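Local structure of fructuronate-tagaturonate epimerase UxaE from Cohnella laeviribosi in complex with 1 glycerol (Cohnella laeviribosi, 6IL9) at residues S22-E27 with F79-P84; G28-M33 with V43-G48; A103-V108 with V146-Y151. The protein catalyses the interconversion of fructuronate and tagaturonate as a zinc-containing epimerase built on a TIM barrel. One frame throughout, in Å; residues are numbered along the deposited sequence.

Contact 1: S22-E27 with F79-P84; sequences SRHESE and FPFTVP
The H24 imidazole has F81 over one of its faces, where CZ of the phenyl ring comes to 3.6 Å from NE2. These two side chains reach toward each other tip to tip, their planes 36° apart, an oblique pair; T82 CG2 lies over one face of the F81 ring, offset toward the rim. Toward F79 the imidazole turns its edge instead, meeting the phenyl face in a T-shaped pair with centroids 5.8 Å apart and planes at 65°. H24 CG stands anti to the carbonyl carbon (chi1 -64°), which starts the imidazole toward both phenylalanines. At the edge of the F79 ring, near its plane, lies the backbone carbonyl of E25, with O 3.5 Å from CE1. The methylenes of H24 and S26 approach the same ring obliquely. H24, F79 and F81 thus form an aromatic cluster that ties the end of strand 17-26, an outermost strand of the antiparallel sheet, to the loop leading from helix 69-78 into the first barrel strand. Histidine suits the middle place because it can give a face to F81 and an edge to F79, and a polar atom besides: ND1 gives a weak hydrogen bond to S22 O at 2.9 Å. F79 O accepts from both T82 N and T82 OG1, which closes the short 3-10 turn carrying F81. F147 of helix 135-149 meets the rings of both H24 and F79.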
loop_
_atom_site.group_PDB
_atom_site.type_symbol
_atom_site.label_atom_id
_atom_site.label_comp_id
_atom_site.label_asym_id
_atom_site.label_seq_id
_atom_site.Cartn_x
_atom_site.Cartn_y
_atom_site.Cartn_z
ATOM N N SER A 22 -9.398 9.484 21.566
ATOM C CA SER A 22 -8.549 8.389 22.011
ATOM C C SER A 22 -8.957 7.803 23.355
ATOM O O SER A 22 -8.288 6.882 23.835
ATOM C CB SER A 22 -7.083 8.852 22.102
ATOM O OG SER A 22 -6.911 9.729 23.213
ATOM N N ARG A 23 -10.007 8.313 23.987
ATOM C CA ARG A 23 -10.384 7.837 25.312
ATOM C C ARG A 23 -11.091 6.495 25.189
ATOM O O ARG A 23 -12.133 6.397 24.533
ATOM C CB ARG A 23 -11.279 8.856 26.008
ATOM C CG ARG A 23 -10.544 10.114 26.402
ATOM C CD ARG A 23 -11.495 11.124 27.000
ATOM N NE ARG A 23 -10.803 12.336 27.423
ATOM C CZ ARG A 23 -10.755 13.458 26.712
ATOM N NH1 ARG A 23 -11.359 13.526 25.531
ATOM N NH2 ARG A 23 -10.100 14.512 27.186
ATOM N N HIS A 24 -10.519 5.467 25.814
ATOM C CA HIS A 24 -11.099 4.131 25.825
ATOM C C HIS A 24 -10.999 3.558 27.231
ATOM O O HIS A 24 -10.353 4.129 28.114
ATOM C CB HIS A 24 -10.418 3.227 24.792
ATOM C CG HIS A 24 -10.627 3.692 23.386
ATOM N ND1 HIS A 24 -9.785 4.591 22.766
ATOM C CD2 HIS A 24 -11.616 3.426 22.501
ATOM C CE1 HIS A 24 -10.239 4.845 21.551
ATOM N NE2 HIS A 24 -11.347 4.146 21.364
ATOM N N GLU A 25 -11.671 2.427 27.440
ATOM C CA GLU A 25 -11.789 1.851 28.769
ATOM C C GLU A 25 -11.877 0.336 28.654
ATOM O O GLU A 25 -12.602 -0.181 27.802
ATOM C CB GLU A 25 -13.027 2.403 29.483
ATOM C CG GLU A 25 -13.380 1.707 30.780
ATOM C CD GLU A 25 -14.039 2.652 31.763
ATOM O OE1 GLU A 25 -13.912 2.426 32.990
ATOM O OE2 GLU A 25 -14.684 3.624 31.300
ATOM N N SER A 26 -11.130 -0.364 29.504
ATOM C CA SER A 26 -11.192 -1.822 29.594
ATOM C C SER A 26 -11.244 -2.196 31.068
ATOM O O SER A 26 -10.246 -2.047 31.780
ATOM C CB SER A 26 -9.997 -2.483 28.906
ATOM O OG SER A 26 -10.025 -3.894 29.077
ATOM N N GLU A 27 -12.398 -2.692 31.513
ATOM C CA GLU A 27 -12.648 -3.020 32.922
ATOM C C GLU A 27 -12.451 -1.726 33.712
ATOM O O GLU A 27 -13.029 -0.694 33.336
ATOM C CB GLU A 27 -11.781 -4.198 33.350
ATOM C CG GLU A 27 -12.188 -5.523 32.722
ATOM C CD GLU A 27 -11.254 -6.660 33.095
ATOM O OE1 GLU A 27 -10.022 -6.487 32.961
ATOM O OE2 GLU A 27 -11.750 -7.726 33.521
ATOM N N PHE A 79 -8.547 -4.430 23.129
ATOM C CA PHE A 79 -9.341 -3.644 22.189
ATOM C C PHE A 79 -9.257 -4.308 20.823
ATOM O O PHE A 79 -8.366 -4.001 20.017
ATOM C CB PHE A 79 -8.860 -2.196 22.149
ATOM C CG PHE A 79 -8.923 -1.510 23.480
ATOM C CD1 PHE A 79 -10.132 -1.054 23.975
ATOM C CD2 PHE A 79 -7.775 -1.338 24.244
ATOM C CE1 PHE A 79 -10.198 -0.420 25.204
ATOM C CE2 PHE A 79 -7.835 -0.706 25.480
ATOM C CZ PHE A 79 -9.052 -0.248 25.957
ATOM N N PRO A 80 -10.171 -5.235 20.530
ATOM C CA PRO A 80 -10.088 -5.969 19.258
ATOM C C PRO A 80 -10.106 -5.084 18.017
ATOM O O PRO A 80 -9.547 -5.487 16.990
ATOM C CB PRO A 80 -11.315 -6.892 19.320
ATOM C CG PRO A 80 -11.517 -7.113 20.802
ATOM C CD PRO A 80 -11.195 -5.793 21.434
ATOM N N PHE A 81 -10.720 -3.896 18.067
ATOM C CA PHE A 81 -10.731 -3.058 16.869
ATOM C C PHE A 81 -9.335 -2.580 16.472
ATOM O O PHE A 81 -9.167 -2.099 15.345
ATOM C CB PHE A 81 -11.672 -1.857 17.045
ATOM C CG PHE A 81 -11.125 -0.769 17.931
ATOM C CD1 PHE A 81 -10.424 0.307 17.390
ATOM C CD2 PHE A 81 -11.325 -0.811 19.301
ATOM C CE1 PHE A 81 -9.923 1.309 18.199
ATOM C CE2 PHE A 81 -10.819 0.188 20.124
ATOM C CZ PHE A 81 -10.122 1.252 19.575
ATOM N N THR A 82 -8.335 -2.715 17.346
ATOM C CA THR A 82 -6.955 -2.370 17.008
ATOM C C THR A 82 -6.198 -3.505 16.328
ATOM O O THR A 82 -5.017 -3.332 16.002
ATOM C CB THR A 82 -6.174 -1.926 18.259
ATOM O OG1 THR A 82 -6.061 -3.023 19.180
ATOM C CG2 THR A 82 -6.872 -0.759 18.938
ATOM N N VAL A 83 -6.840 -4.645 16.107
ATOM C CA VAL A 83 -6.231 -5.809 15.463
ATOM C C VAL A 83 -6.640 -5.809 13.997
ATOM O O VAL A 83 -7.835 -5.649 13.711
ATOM C CB VAL A 83 -6.684 -7.116 16.140
ATOM C CG1 VAL A 83 -6.081 -8.326 15.433
ATOM C CG2 VAL A 83 -6.334 -7.088 17.627
ATOM N N PRO A 84 -5.718 -5.984 13.053
ATOM C CA PRO A 84 -6.112 -5.996 11.636
ATOM C C PRO A 84 -7.118 -7.102 11.357
ATOM O O PRO A 84 -7.081 -8.166 11.977
ATOM C CB PRO A 84 -4.795 -6.251 10.894
ATOM C CG PRO A 84 -3.705 -5.927 11.879
ATOM C CD PRO A 84 -4.275 -6.230 13.232
#

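Contact 2: G28-M33 with V43-G48; sequences GTRVQM and VAEGSG
A beta hairpin made by strands 29-36 and 39-45 is joined here near its open end, where R30 pairs with E45, V31 with A44 and Q32 with V43. The short strand segments run antiparallel at 164°. R30 N lies 2.7 Å from E45 O with a nearly straight N-H...O angle of 163°, and E45 N donates back to R30 O at 2.9 Å; Q32 and V43 likewise bond in both directions. The side chains within each of these pairs lie alongside each other on one face of the sheet. The R30 chain bends at chi3 (-63°), which turns NE; one guanidinium face lies over E45 O, offset toward the rim, and R30 NH1 is 3.5 Å from E45 OE2, a rather long salt bridge. Charged side chains suit this more exposed face. On the other face, in the non-hydrogen-bonded pair between, V31 CG1 rests on A44 CB at 3.8 Å, the small alanine fitting a buried place. T29 OG1 donates to G46 O at 2.9 Å from above the carbonyl plane. G46 and G48 have backbone angles that suit glycine; a CB on G46 would clash with G28 O. Strand 17-26 flanks the hairpin on one side and strand 62-66 on the other, while V31 packs against L50 of helix 49-53 and F147 of helix 135-149.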
loop_
_atom_site.group_PDB
_atom_site.type_symbol
_atom_site.label_atom_id
_atom_site.label_comp_id
_atom_site.label_asym_id
_atom_site.label_seq_id
_atom_site.Cartn_x
_atom_site.Cartn_y
_atom_site.Cartn_z
ATOM N N GLY A 28 -11.651 -1.716 34.770
ATOM C CA GLY A 28 -11.491 -0.509 35.552
ATOM C C GLY A 28 -10.388 0.429 35.113
ATOM O O GLY A 28 -10.088 1.384 35.836
ATOM N N THR A 29 -9.774 0.200 33.954
ATOM C CA THR A 29 -8.660 1.014 33.485
ATOM C C THR A 29 -9.111 1.927 32.354
ATOM O O THR A 29 -9.659 1.456 31.353
ATOM C CB THR A 29 -7.497 0.144 33.002
ATOM O OG1 THR A 29 -7.099 -0.754 34.044
ATOM C CG2 THR A 29 -6.303 1.022 32.605
ATOM N N ARG A 30 -8.860 3.226 32.516
ATOM C CA ARG A 30 -9.081 4.225 31.481
ATOM C C ARG A 30 -7.763 4.515 30.771
ATOM O O ARG A 30 -6.714 4.593 31.410
ATOM C CB ARG A 30 -9.634 5.514 32.082
ATOM C CG ARG A 30 -11.138 5.536 32.249
ATOM C CD ARG A 30 -11.536 6.481 33.371
ATOM N NE ARG A 30 -11.011 6.032 34.659
ATOM C CZ ARG A 30 -10.178 6.735 35.420
ATOM N NH1 ARG A 30 -9.765 7.936 35.032
ATOM N NH2 ARG A 30 -9.760 6.236 36.577
ATOM N N VAL A 31 -7.813 4.653 29.449
ATOM C CA VAL A 31 -6.613 4.938 28.668
ATOM C C VAL A 31 -6.936 6.025 27.654
ATOM O O VAL A 31 -8.037 6.064 27.093
ATOM C CB VAL A 31 -6.069 3.681 27.954
ATOM C CG1 VAL A 31 -5.448 2.717 28.956
ATOM C CG2 VAL A 31 -7.175 2.998 27.178
ATOM N N GLN A 32 -5.970 6.916 27.429
ATOM C CA GLN A 32 -6.076 7.931 26.389
ATOM C C GLN A 32 -4.691 8.153 25.805
ATOM O O GLN A 32 -3.693 7.673 26.340
ATOM C CB GLN A 32 -6.646 9.241 26.935
ATOM C CG GLN A 32 -5.744 9.935 27.928
ATOM C CD GLN A 32 -6.432 11.110 28.592
ATOM O OE1 GLN A 32 -7.660 11.147 28.698
ATOM N NE2 GLN A 32 -5.649 12.084 29.029
ATOM N N MET A 33 -4.642 8.883 24.689
ATOM C CA MET A 33 -3.392 9.250 24.039
ATOM C C MET A 33 -3.183 10.755 24.140
ATOM O O MET A 33 -4.137 11.537 24.050
ATOM C CB MET A 33 -3.385 8.826 22.563
ATOM C CG MET A 33 -2.024 8.931 21.895
ATOM S SD MET A 33 -1.972 8.274 20.190
ATOM C CE MET A 33 -2.802 6.678 20.571
ATOM N N VAL A 43 -1.664 7.234 28.253
ATOM C CA VAL A 43 -1.838 7.531 29.676
ATOM C C VAL A 43 -2.926 6.613 30.204
ATOM O O VAL A 43 -4.075 6.683 29.749
ATOM C CB VAL A 43 -2.207 9.003 29.925
ATOM C CG1 VAL A 43 -2.382 9.262 31.414
ATOM C CG2 VAL A 43 -1.158 9.936 29.341
ATOM N N ALA A 44 -2.576 5.772 31.174
ATOM C CA ALA A 44 -3.508 4.832 31.779
ATOM C C ALA A 44 -3.781 5.223 33.229
ATOM O O ALA A 44 -2.910 5.765 33.916
ATOM C CB ALA A 44 -2.956 3.407 31.712
ATOM N N GLU A 45 -5.004 4.961 33.684
ATOM C CA GLU A 45 -5.388 5.261 35.058
ATOM C C GLU A 45 -6.569 4.382 35.445
ATOM O O GLU A 45 -7.454 4.127 34.628
ATOM C CB GLU A 45 -5.744 6.742 35.224
ATOM C CG GLU A 45 -5.964 7.178 36.667
ATOM C CD GLU A 45 -6.183 8.673 36.788
ATOM O OE1 GLU A 45 -5.903 9.231 37.874
ATOM O OE2 GLU A 45 -6.628 9.291 35.794
ATOM N N GLY A 46 -6.579 3.930 36.697
ATOM C CA GLY A 46 -7.607 3.013 37.158
ATOM C C GLY A 46 -7.097 1.590 37.238
ATOM O O GLY A 46 -6.565 1.061 36.259
ATOM N N SER A 47 -7.244 0.959 38.400
ATOM C CA SER A 47 -6.694 -0.375 38.594
ATOM C C SER A 47 -7.361 -1.376 37.657
ATOM O O SER A 47 -8.564 -1.299 37.394
ATOM C CB SER A 47 -6.874 -0.814 40.048
ATOM O OG SER A 47 -6.308 -2.093 40.258
ATOM N N GLY A 48 -6.574 -2.312 37.150
ATOM C CA GLY A 48 -7.099 -3.316 36.246
ATOM C C GLY A 48 -5.988 -4.003 35.491
ATOM O O GLY A 48 -4.834 -3.576 35.505
#

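Contact 3: A103-V108 with V146-Y151; sequences AGPGHV and VFQEGY
V108 slides past E149 in the opposite direction, its CG1 packed at 3.5 Å against E149 CB. With CG1 anti to the backbone N (chi1 172°), the same methyl also lies 3.5 Å from Y151 CB, as the two side chains cross obliquely. V108 CG2 meets V146 CG1 at 4.1 Å, the valines at about a right angle; a branched residue suits this place because its two methyls diverge, CG1 to E149 and Y151, CG2 to V146. One turn earlier, P105 crosses Q148 at about a right angle, its CB and CG each 3.6 Å from Q148 NE2. E149 bends at chi2 (-67°), placing CD; OE2 lies 3.6 Å from P105 CB. R112 meets this buried carboxylate through a salt bridge and Q109 through a hydrogen bond, while Q148 OE1 accepts from K40. An alanine in place of Q148 would probably open a gap beside the proline ring and leave K40 without this acceptor. G150, the first residue to leave helical angles, has positive phi, which favours glycine, in a Schellman motif. L120 of barrel strand 117-124 touches V108 and V146 between helices 104-111 and 135-149, and helix 469-487 reaches P105.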
loop_
_atom_site.group_PDB
_atom_site.type_symbol
_atom_site.label_atom_id
_atom_site.label_comp_id
_atom_site.label_asym_id
_atom_site.label_seq_id
_atom_site.Cartn_x
_atom_site.Cartn_y
_atom_site.Cartn_z
ATOM N N ALA A 103 1.414 8.747 9.059
ATOM C CA ALA A 103 0.245 9.125 8.263
ATOM C C ALA A 103 -1.042 8.439 8.705
ATOM O O ALA A 103 -2.116 8.781 8.192
ATOM C CB ALA A 103 0.476 8.806 6.782
ATOM N N GLY A 104 -0.962 7.509 9.638
ATOM C CA GLY A 104 -2.114 6.744 10.063
ATOM C C GLY A 104 -3.325 7.575 10.441
ATOM O O GLY A 104 -4.427 7.370 9.921
ATOM N N PRO A 105 -3.155 8.522 11.374
ATOM C CA PRO A 105 -4.321 9.314 11.809
ATOM C C PRO A 105 -4.976 10.092 10.686
ATOM O O PRO A 105 -6.209 10.062 10.557
ATOM C CB PRO A 105 -3.730 10.237 12.881
ATOM C CG PRO A 105 -2.552 9.469 13.413
ATOM C CD PRO A 105 -1.965 8.780 12.208
ATOM N N GLY A 106 -4.182 10.785 9.870
ATOM C CA GLY A 106 -4.737 11.480 8.718
ATOM C C GLY A 106 -5.469 10.539 7.781
ATOM O O GLY A 106 -6.522 10.883 7.242
ATOM N N HIS A 107 -4.923 9.333 7.583
ATOM C CA HIS A 107 -5.588 8.329 6.753
ATOM C C HIS A 107 -6.930 7.925 7.339
ATOM O O HIS A 107 -7.928 7.823 6.616
ATOM C CB HIS A 107 -4.687 7.107 6.588
ATOM C CG HIS A 107 -3.616 7.306 5.568
ATOM N ND1 HIS A 107 -2.459 6.562 5.543
ATOM C CD2 HIS A 107 -3.529 8.178 4.537
ATOM C CE1 HIS A 107 -1.709 6.959 4.528
ATOM N NE2 HIS A 107 -2.338 7.935 3.899
ATOM N N VAL A 108 -6.965 7.683 8.649
ATOM C CA VAL A 108 -8.216 7.345 9.320
ATOM C C VAL A 108 -9.225 8.484 9.192
ATOM O O VAL A 108 -10.408 8.260 8.900
ATOM C CB VAL A 108 -7.949 6.998 10.794
ATOM C CG1 VAL A 108 -9.278 6.850 11.527
ATOM C CG2 VAL A 108 -7.114 5.725 10.894
ATOM N N VAL A 146 -5.780 3.872 14.690
ATOM C CA VAL A 146 -7.222 3.703 14.884
ATOM C C VAL A 146 -7.586 3.919 16.345
ATOM O O VAL A 146 -8.698 4.355 16.652
ATOM C CB VAL A 146 -7.732 2.336 14.381
ATOM C CG1 VAL A 146 -7.511 2.203 12.887
ATOM C CG2 VAL A 146 -7.094 1.178 15.149
ATOM N N PHE A 147 -6.663 3.632 17.266
ATOM C CA PHE A 147 -6.915 3.919 18.675
ATOM C C PHE A 147 -6.983 5.425 18.913
ATOM O O PHE A 147 -7.919 5.923 19.550
ATOM C CB PHE A 147 -5.826 3.269 19.537
ATOM C CG PHE A 147 -6.091 3.330 21.027
ATOM C CD1 PHE A 147 -6.887 2.379 21.648
ATOM C CD2 PHE A 147 -5.516 4.325 21.797
ATOM C CE1 PHE A 147 -7.123 2.435 23.018
ATOM C CE2 PHE A 147 -5.751 4.389 23.169
ATOM C CZ PHE A 147 -6.551 3.438 23.774
ATOM N N GLN A 148 -6.010 6.165 18.377
ATOM C CA GLN A 148 -5.990 7.617 18.521
ATOM C C GLN A 148 -7.276 8.256 18.021
ATOM O O GLN A 148 -7.798 9.191 18.643
ATOM C CB GLN A 148 -4.803 8.193 17.763
ATOM C CG GLN A 148 -4.732 9.710 17.805
ATOM C CD GLN A 148 -3.547 10.246 17.037
ATOM O OE1 GLN A 148 -2.443 9.704 17.118
ATOM N NE2 GLN A 148 -3.766 11.314 16.292
ATOM N N GLU A 149 -7.791 7.780 16.890
ATOM C CA GLU A 149 -8.956 8.361 16.244
ATOM C C GLU A 149 -10.261 7.689 16.633
ATOM O O GLU A 149 -11.318 8.091 16.126
ATOM C CB GLU A 149 -8.794 8.294 14.722
ATOM C CG GLU A 149 -7.616 9.074 14.198
ATOM C CD GLU A 149 -7.785 10.570 14.381
ATOM O OE1 GLU A 149 -8.943 11.050 14.355
ATOM O OE2 GLU A 149 -6.759 11.256 14.558
ATOM N N GLY A 150 -10.218 6.689 17.506
ATOM C CA GLY A 150 -11.430 5.999 17.912
ATOM C C GLY A 150 -12.177 5.404 16.741
ATOM O O GLY A 150 -13.411 5.493 16.677
ATOM N N TYR A 151 -11.449 4.828 15.793
ATOM C CA TYR A 151 -12.031 4.266 14.576
ATOM C C TYR A 151 -12.175 2.769 14.791
ATOM O O TYR A 151 -11.189 2.030 14.748
ATOM C CB TYR A 151 -11.148 4.575 13.377
ATOM C CG TYR A 151 -11.663 4.044 12.056
ATOM C CD1 TYR A 151 -12.558 4.786 11.298
ATOM C CD2 TYR A 151 -11.211 2.831 11.550
ATOM C CE1 TYR A 151 -13.021 4.317 10.077
ATOM C CE2 TYR A 151 -11.665 2.347 10.322
ATOM C CZ TYR A 151 -12.568 3.104 9.595
ATOM O OH TYR A 151 -13.024 2.637 8.383
#

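Contacts 1 and 2 share one sheet through the neighbouring strands 17-26 and 29-36; their centres are about 11 Å apart. They are stitched by H24 N, 2.9 Å from V31 O, and by S22 OG, 2.8 Å from M33 N, both probable hydrogen bonds. The centre of contact 3 is about 13 Å from that of contact 1 and about 20 Å from that of contact 2. The end of helix 135-149, part of contact 3, also touches the other two: F147 O lies 3.2 Å from H24 CE1, F147 CZ 3.5 Å from V31 CG2, and Q148 OE1 3.4 Å from M33 SD. Together they join the N-terminal sheet to the barrel. None includes the zinc ligands H161, D273 and H343.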